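Local structure of ribonucleoside triphosphate reductase (Lactobacillus leichmannii, 1L1L) at residues Q211-D222 / K247-R258; A230-H238 / M280-N289. The protein catalyses the adenosylcobalamin-dependent reduction of ribonucleoside triphosphates to 2'-deoxyribonucleoside triphosphates, as an allosterically regulated class II enzyme that works as a monomer. One frame throughout, in Å; residues are numbered along the deposited sequence.

In the fold
Both contacts lie in the B12-dependent reductase insertion domain, a region built on a small three-stranded parallel sheet. Contact 1 joins the edge strand 216-219 to the central strand 249-253. Contact 2 pairs helix 224-236, the crossover between those two strands, with helix 275-289. Their centres are 13 Å apart, and the two helices cover the sheet face that carries I216, L250 and L252. The layers touch directly: I216 CD1 lies 3.4 Å from L237 CD2, and L220 CD2 lies 3.5 Å from A230 CB. The centres of contacts 1 and 2 are about 34 Å and 27 Å from that of the chain, placing the sheet farther out than the helix pair.

Contact 1: residues Q211-D222 / K247-R258; sequences QDADSIYYRLPD and KQKLILDLSDIR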
# COMPACT_ATOMS: atom_id res chain seq x y z
N GLN A 211 1.94 41.42 13.16
CA GLN A 211 3.18 40.92 13.73
C GLN A 211 3.77 41.86 14.77
O GLN A 211 3.46 43.05 14.81
CB GLN A 211 4.22 40.68 12.63
CG GLN A 211 5.63 40.41 13.14
CD GLN A 211 6.63 40.16 12.03
OE1 GLN A 211 6.72 40.94 11.08
NE2 GLN A 211 7.40 39.08 12.15
N ASP A 212 4.62 41.30 15.62
CA ASP A 212 5.31 42.04 16.66
C ASP A 212 6.67 41.38 16.84
O ASP A 212 6.87 40.24 16.41
CB ASP A 212 4.50 42.04 17.97
CG ASP A 212 4.25 40.64 18.51
OD1 ASP A 212 5.22 39.96 18.89
OD2 ASP A 212 3.07 40.24 18.57
N ALA A 213 7.60 42.09 17.46
CA ALA A 213 8.96 41.60 17.67
C ALA A 213 9.09 40.18 18.26
O ALA A 213 10.01 39.45 17.89
CB ALA A 213 9.73 42.59 18.55
N ASP A 214 8.18 39.81 19.15
CA ASP A 214 8.23 38.50 19.81
C ASP A 214 7.74 37.29 19.00
O ASP A 214 7.99 36.14 19.37
CB ASP A 214 7.47 38.58 21.13
CG ASP A 214 7.44 37.25 21.87
OD1 ASP A 214 8.52 36.68 22.13
OD2 ASP A 214 6.32 36.78 22.19
N SER A 215 7.05 37.54 17.89
CA SER A 215 6.53 36.45 17.07
C SER A 215 7.60 35.57 16.45
O SER A 215 8.70 36.03 16.13
CB SER A 215 5.65 37.02 15.94
OG SER A 215 4.47 37.61 16.45
N ILE A 216 7.29 34.29 16.31
CA ILE A 216 8.20 33.33 15.69
C ILE A 216 7.79 33.35 14.22
O ILE A 216 6.60 33.26 13.91
CB ILE A 216 8.02 31.91 16.25
CG1 ILE A 216 8.24 31.92 17.76
CG2 ILE A 216 9.01 30.96 15.58
CD1 ILE A 216 7.93 30.60 18.45
N TYR A 217 8.76 33.50 13.33
CA TYR A 217 8.47 33.57 11.91
C TYR A 217 9.27 32.55 11.10
O TYR A 217 10.47 32.39 11.30
CB TYR A 217 8.75 34.99 11.42
CG TYR A 217 8.73 35.16 9.92
CD1 TYR A 217 9.85 34.83 9.15
CD2 TYR A 217 7.60 35.65 9.27
CE1 TYR A 217 9.84 34.97 7.77
CE2 TYR A 217 7.58 35.80 7.88
CZ TYR A 217 8.70 35.46 7.14
OH TYR A 217 8.69 35.59 5.78
N TYR A 218 8.59 31.88 10.17
CA TYR A 218 9.22 30.87 9.32
C TYR A 218 8.77 30.99 7.86
O TYR A 218 7.58 30.95 7.55
CB TYR A 218 8.90 29.46 9.83
CG TYR A 218 9.53 28.34 9.02
CD1 TYR A 218 8.83 27.16 8.78
CD2 TYR A 218 10.82 28.46 8.49
CE1 TYR A 218 9.39 26.12 8.03
CE2 TYR A 218 11.39 27.42 7.74
CZ TYR A 218 10.67 26.26 7.52
OH TYR A 218 11.22 25.24 6.78
N ARG A 219 9.75 31.15 6.98
CA ARG A 219 9.51 31.26 5.55
C ARG A 219 9.67 29.84 5.00
O ARG A 219 10.77 29.29 5.04
CB ARG A 219 10.56 32.20 4.93
CG ARG A 219 10.78 32.02 3.44
CD ARG A 219 9.58 32.46 2.63
NE ARG A 219 9.59 33.89 2.37
CZ ARG A 219 8.65 34.52 1.67
NH1 ARG A 219 7.64 33.82 1.16
NH2 ARG A 219 8.72 35.83 1.46
N LEU A 220 8.59 29.26 4.49
CA LEU A 220 8.66 27.89 3.98
C LEU A 220 9.33 27.70 2.64
O LEU A 220 8.96 28.32 1.64
CB LEU A 220 7.26 27.27 3.89
CG LEU A 220 6.70 26.63 5.16
CD1 LEU A 220 6.46 27.69 6.20
CD2 LEU A 220 5.42 25.88 4.83
N PRO A 221 10.36 26.85 2.60
CA PRO A 221 11.00 26.64 1.30
C PRO A 221 9.95 25.88 0.50
O PRO A 221 9.23 25.06 1.05
CB PRO A 221 12.23 25.81 1.65
CG PRO A 221 11.87 25.16 2.97
CD PRO A 221 11.14 26.23 3.68
N ASP A 222 9.84 26.18 -0.79
CA ASP A 222 8.86 25.50 -1.63
C ASP A 222 9.28 24.05 -1.90
O ASP A 222 9.52 23.67 -3.05
CB ASP A 222 8.69 26.28 -2.93
CG ASP A 222 7.82 25.57 -3.94
OD1 ASP A 222 6.96 24.75 -3.54
OD2 ASP A 222 7.99 25.85 -5.15
N LYS A 247 7.34 31.10 23.79
CA LYS A 247 6.77 31.91 22.72
C LYS A 247 5.48 31.26 22.22
O LYS A 247 5.45 30.07 21.91
CB LYS A 247 7.78 32.03 21.58
CG LYS A 247 9.05 32.75 21.96
CD LYS A 247 10.10 32.62 20.87
CE LYS A 247 11.37 33.36 21.23
NZ LYS A 247 11.13 34.82 21.40
N GLN A 248 4.42 32.06 22.15
CA GLN A 248 3.12 31.55 21.70
C GLN A 248 2.59 32.31 20.50
O GLN A 248 1.38 32.39 20.28
CB GLN A 248 2.11 31.63 22.85
CG GLN A 248 2.60 31.02 24.15
CD GLN A 248 1.59 31.15 25.29
OE1 GLN A 248 1.97 31.25 26.46
NE2 GLN A 248 0.30 31.13 24.95
N LYS A 249 3.50 32.88 19.71
CA LYS A 249 3.11 33.61 18.52
C LYS A 249 3.88 33.07 17.33
O LYS A 249 5.09 33.28 17.21
CB LYS A 249 3.40 35.10 18.71
CG LYS A 249 2.57 35.75 19.81
CD LYS A 249 2.82 37.26 19.89
CE LYS A 249 1.92 37.91 20.94
NZ LYS A 249 2.09 39.39 21.02
N LEU A 250 3.18 32.37 16.45
CA LEU A 250 3.79 31.78 15.27
C LEU A 250 3.23 32.33 13.96
O LEU A 250 2.02 32.45 13.79
CB LEU A 250 3.62 30.26 15.29
CG LEU A 250 4.19 29.52 14.07
CD1 LEU A 250 5.65 29.91 13.88
CD2 LEU A 250 4.04 28.01 14.26
N ILE A 251 4.13 32.68 13.05
CA ILE A 251 3.74 33.20 11.75
C ILE A 251 4.43 32.36 10.68
O ILE A 251 5.64 32.44 10.53
CB ILE A 251 4.17 34.66 11.57
CG1 ILE A 251 3.65 35.52 12.72
CG2 ILE A 251 3.66 35.18 10.23
CD1 ILE A 251 4.21 36.94 12.75
N LEU A 252 3.66 31.56 9.96
CA LEU A 252 4.22 30.72 8.90
C LEU A 252 3.92 31.37 7.55
O LEU A 252 2.75 31.61 7.20
CB LEU A 252 3.62 29.31 8.97
CG LEU A 252 3.98 28.51 10.22
CD1 LEU A 252 3.28 27.15 10.19
CD2 LEU A 252 5.49 28.32 10.30
N ASP A 253 4.98 31.68 6.81
CA ASP A 253 4.85 32.33 5.50
C ASP A 253 4.93 31.29 4.37
O ASP A 253 5.98 30.67 4.17
CB ASP A 253 5.98 33.35 5.34
CG ASP A 253 5.72 34.34 4.22
OD1 ASP A 253 5.23 33.92 3.15
OD2 ASP A 253 6.03 35.54 4.40
N LEU A 254 3.83 31.11 3.64
CA LEU A 254 3.77 30.14 2.54
C LEU A 254 3.64 30.88 1.20
O LEU A 254 2.97 30.40 0.28
CB LEU A 254 2.56 29.21 2.69
CG LEU A 254 2.09 28.80 4.09
CD1 LEU A 254 1.07 27.68 3.96
CD2 LEU A 254 3.26 28.35 4.95
N SER A 255 4.27 32.05 1.10
CA SER A 255 4.19 32.84 -0.13
C SER A 255 4.98 32.19 -1.27
O SER A 255 4.70 32.45 -2.44
CB SER A 255 4.72 34.26 0.12
OG SER A 255 3.93 34.94 1.09
N ASP A 256 5.95 31.35 -0.92
CA ASP A 256 6.79 30.69 -1.93
C ASP A 256 6.25 29.35 -2.41
O ASP A 256 6.74 28.80 -3.40
CB ASP A 256 8.20 30.49 -1.39
CG ASP A 256 8.96 31.79 -1.27
OD1 ASP A 256 8.76 32.66 -2.14
OD2 ASP A 256 9.76 31.94 -0.31
N ILE A 257 5.26 28.81 -1.71
CA ILE A 257 4.71 27.52 -2.12
C ILE A 257 4.14 27.62 -3.53
O ILE A 257 3.37 28.53 -3.83
CB ILE A 257 3.61 27.05 -1.15
CG1 ILE A 257 4.15 27.03 0.28
CG2 ILE A 257 3.14 25.66 -1.55
CD1 ILE A 257 5.43 26.25 0.44
N ARG A 258 4.53 26.68 -4.39
CA ARG A 258 4.07 26.67 -5.78
C ARG A 258 2.56 26.47 -5.87
O ARG A 258 1.97 25.71 -5.10
CB ARG A 258 4.78 25.57 -6.57
CG ARG A 258 4.29 24.16 -6.24
CD ARG A 258 5.22 23.10 -6.81
NE ARG A 258 6.58 23.27 -6.31
CZ ARG A 258 7.54 22.37 -6.46
NH1 ARG A 258 7.30 21.23 -7.09
NH2 ARG A 258 8.75 22.61 -5.97
O HOH W 1 6.92 29.86 1.51
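Strands 216-219 and 249-253 are the two parallel strands of a beta-alpha-beta unit, with I216 paired to L250 and R219 to D253. The backbone bonds run from I216 N to K249 O (2.6 Å) through to L220 N and D253 O. Beyond the strands, one water bridges L220 O, D253 O and D256 N.

Apolar contacts line the helix-covered face. I216 CD1 presses on K247 CB, Y218 lays CB and the edge of its ring against L252 CD2, and past the strand end L220 CD2 packs tightly on L254 CD2 at 3.3 Å. On the other face, I251 CD1 packs against S215 CB and Q211 CB.

Charged groups gather at both ends. K249, extended beyond CG, reaches D212 OD2 with NZ at 2.8 Å, from above the carboxylate plane, while K247 NZ makes a weaker salt bridge to D214. D253 is the polar hub: its OD1 accepts the backbone N-H of S255, closing an Asx turn, and also the S255 hydroxyl on its syn lone pair, and its OD2 accepts from Y217 OH at 3.0 Å, the ring and carboxylate planes being 83° apart. With chi2 and chi3 bent (69° and 84°), R219 folds its guanidinium between D253 and D256; D256 OD2 lies over one face and D253 CG over the other, and both partner oxygens stand well out of its plane, an attraction of charges without directed N-H bonds. Farther on, D222 turns its carboxylate to R258, whose NE is 3.2 Å from OD2, nearly in the guanidinium plane and on the syn side of that oxygen.

Contact 2: residues A230-H238 / M280-N289; sequences ANALLIDLH and MLLDVNEVLN
H238 and L288 meet at one end of a pair of nearly parallel helices, 224-236 and 275-289, whose segments run in the same direction at a signed angle of -20°, with segment axes 10.4 Å apart at their closest. Both belong to the insertion domain and pack on one face of its parallel sheet, where L281 also touches L252.

The imidazole of H238, just past the end of its helix, is held from several sides. L288 lays CB over one ring face in a CH-pi contact, 3.7 Å from the centroid, and brings CD1 alongside CE1 and ND1. At the ring edge, ND1 donates back to L234 O at 2.8 Å, with that oxygen almost exactly in the ring plane. This bond within the segment fixes the ring's rotation and directs NE2 across the interface. The asparagines on that side of the interface are themselves tied to the chain beside strand 183-187: N285 ND2 donates to I182 O, and N289 OD1 accepts from I182 N.

L234, with CG anti to its backbone N (chi1 173°), points into the interface and splits its methyls. CD2 packs on L281 CD2 at 3.7 Å, while CD1 rests against the N285 amide, the two side chains crossing at about a right angle. I235 likewise runs across L288, its CG1 4.1 Å from L288 CD1.

At the other end, M280 bends at chi3 (98°) so that its methyl CE lies 3.3 Å from N231 OD1, a buried oxygen without a polar partner. F154 of helix 148-158 touches both residues. Back at the histidine, NE2 donates to N289 OD1 at 3.1 Å, approaching from above the amide carbonyl plane.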
# COMPACT_ATOMS: atom_id res chain seq x y z
N ALA A 230 7.38 22.86 8.75
CA ALA A 230 6.39 23.85 9.16
C ALA A 230 5.34 23.25 10.11
O ALA A 230 4.83 23.93 11.02
CB ALA A 230 5.71 24.44 7.96
N ASN A 231 5.00 21.99 9.88
CA ASN A 231 4.03 21.33 10.74
C ASN A 231 4.76 20.92 12.01
O ASN A 231 4.19 20.94 13.11
CB ASN A 231 3.44 20.09 10.04
CG ASN A 231 2.46 19.34 10.91
OD1 ASN A 231 1.42 19.87 11.31
ND2 ASN A 231 2.78 18.08 11.22
N ALA A 232 6.04 20.58 11.86
CA ALA A 232 6.88 20.17 13.00
C ALA A 232 7.06 21.34 13.97
O ALA A 232 7.03 21.16 15.19
CB ALA A 232 8.24 19.68 12.51
N LEU A 233 7.26 22.53 13.41
CA LEU A 233 7.44 23.75 14.19
C LEU A 233 6.14 24.05 14.96
O LEU A 233 6.16 24.24 16.17
CB LEU A 233 7.78 24.93 13.27
CG LEU A 233 7.86 26.32 13.90
CD1 LEU A 233 8.89 26.32 15.02
CD2 LEU A 233 8.21 27.36 12.82
N LEU A 234 5.03 24.08 14.23
CA LEU A 234 3.72 24.33 14.81
C LEU A 234 3.41 23.41 16.00
O LEU A 234 2.92 23.85 17.03
CB LEU A 234 2.62 24.16 13.76
CG LEU A 234 1.20 24.23 14.32
CD1 LEU A 234 0.97 25.60 14.97
CD2 LEU A 234 0.19 23.99 13.22
N ILE A 235 3.70 22.12 15.83
CA ILE A 235 3.46 21.14 16.88
C ILE A 235 4.39 21.34 18.08
O ILE A 235 3.92 21.45 19.22
CB ILE A 235 3.63 19.70 16.35
CG1 ILE A 235 2.51 19.37 15.35
CG2 ILE A 235 3.61 18.72 17.50
CD1 ILE A 235 2.71 18.05 14.61
N ASP A 236 5.69 21.37 17.83
CA ASP A 236 6.66 21.51 18.91
C ASP A 236 6.54 22.79 19.76
O ASP A 236 7.06 22.84 20.88
CB ASP A 236 8.10 21.40 18.36
CG ASP A 236 8.45 19.98 17.88
OD1 ASP A 236 7.99 19.00 18.51
OD2 ASP A 236 9.20 19.84 16.90
N LEU A 237 5.85 23.81 19.24
CA LEU A 237 5.68 25.07 19.98
C LEU A 237 4.60 24.96 21.04
O LEU A 237 4.36 25.91 21.80
CB LEU A 237 5.33 26.22 19.03
CG LEU A 237 6.45 26.79 18.16
CD1 LEU A 237 5.90 27.95 17.36
CD2 LEU A 237 7.62 27.23 19.03
N HIS A 238 3.93 23.82 21.09
CA HIS A 238 2.88 23.62 22.08
C HIS A 238 3.44 22.97 23.34
O HIS A 238 2.73 22.82 24.33
CB HIS A 238 1.77 22.72 21.50
CG HIS A 238 0.85 23.41 20.54
ND1 HIS A 238 1.22 23.75 19.26
CD2 HIS A 238 -0.43 23.83 20.68
CE1 HIS A 238 0.21 24.34 18.65
NE2 HIS A 238 -0.81 24.40 19.49
N MET A 280 -4.83 22.35 6.97
CA MET A 280 -4.21 21.35 7.83
C MET A 280 -3.53 21.99 9.04
O MET A 280 -3.67 21.51 10.16
CB MET A 280 -3.18 20.54 7.05
CG MET A 280 -2.56 19.40 7.83
SD MET A 280 -0.93 18.95 7.17
CE MET A 280 0.13 19.83 8.32
N LEU A 281 -2.78 23.07 8.82
CA LEU A 281 -2.08 23.73 9.91
C LEU A 281 -3.08 24.38 10.87
O LEU A 281 -2.87 24.38 12.09
CB LEU A 281 -1.13 24.79 9.37
CG LEU A 281 0.09 24.24 8.63
CD1 LEU A 281 0.75 25.37 7.84
CD2 LEU A 281 1.07 23.60 9.61
N LEU A 282 -4.15 24.94 10.33
CA LEU A 282 -5.16 25.59 11.16
C LEU A 282 -5.91 24.56 11.98
O LEU A 282 -6.07 24.72 13.20
CB LEU A 282 -6.15 26.38 10.29
CG LEU A 282 -5.53 27.58 9.57
CD1 LEU A 282 -6.57 28.24 8.70
CD2 LEU A 282 -4.95 28.56 10.58
N ASP A 283 -6.36 23.49 11.34
CA ASP A 283 -7.08 22.44 12.04
C ASP A 283 -6.21 21.67 13.03
O ASP A 283 -6.67 21.29 14.11
CB ASP A 283 -7.72 21.48 11.03
CG ASP A 283 -8.84 22.15 10.24
OD1 ASP A 283 -9.42 23.14 10.74
OD2 ASP A 283 -9.15 21.68 9.13
N VAL A 284 -4.95 21.44 12.67
CA VAL A 284 -4.01 20.75 13.55
C VAL A 284 -3.72 21.60 14.78
O VAL A 284 -3.43 21.09 15.87
CB VAL A 284 -2.68 20.44 12.79
CG1 VAL A 284 -1.58 20.10 13.76
CG2 VAL A 284 -2.91 19.28 11.84
N ASN A 285 -3.79 22.92 14.61
CA ASN A 285 -3.52 23.81 15.72
C ASN A 285 -4.72 23.78 16.67
O ASN A 285 -4.56 23.77 17.89
CB ASN A 285 -3.26 25.22 15.20
CG ASN A 285 -2.62 26.12 16.23
OD1 ASN A 285 -1.68 25.72 16.95
ND2 ASN A 285 -3.10 27.35 16.32
N GLU A 286 -5.93 23.73 16.11
CA GLU A 286 -7.13 23.68 16.94
C GLU A 286 -7.11 22.45 17.84
O GLU A 286 -7.28 22.56 19.06
CB GLU A 286 -8.39 23.65 16.08
CG GLU A 286 -8.67 24.96 15.36
CD GLU A 286 -10.01 24.97 14.66
OE1 GLU A 286 -10.18 24.18 13.70
OE2 GLU A 286 -10.90 25.75 15.07
N VAL A 287 -6.90 21.28 17.25
CA VAL A 287 -6.85 20.04 18.03
C VAL A 287 -5.87 20.19 19.18
O VAL A 287 -6.13 19.74 20.29
CB VAL A 287 -6.42 18.83 17.17
CG1 VAL A 287 -6.22 17.61 18.06
CG2 VAL A 287 -7.45 18.56 16.09
N LEU A 288 -4.73 20.82 18.91
CA LEU A 288 -3.72 21.01 19.94
C LEU A 288 -4.16 22.08 20.95
O LEU A 288 -4.04 21.86 22.16
CB LEU A 288 -2.39 21.40 19.31
CG LEU A 288 -1.67 20.30 18.51
CD1 LEU A 288 -0.53 20.90 17.71
CD2 LEU A 288 -1.15 19.24 19.47
N ASN A 289 -4.66 23.21 20.47
CA ASN A 289 -5.10 24.29 21.35
C ASN A 289 -6.27 23.85 22.23
O ASN A 289 -6.29 24.12 23.43
CB ASN A 289 -5.52 25.53 20.54
CG ASN A 289 -4.34 26.31 19.99
OD1 ASN A 289 -3.19 26.09 20.38
ND2 ASN A 289 -4.62 27.24 19.08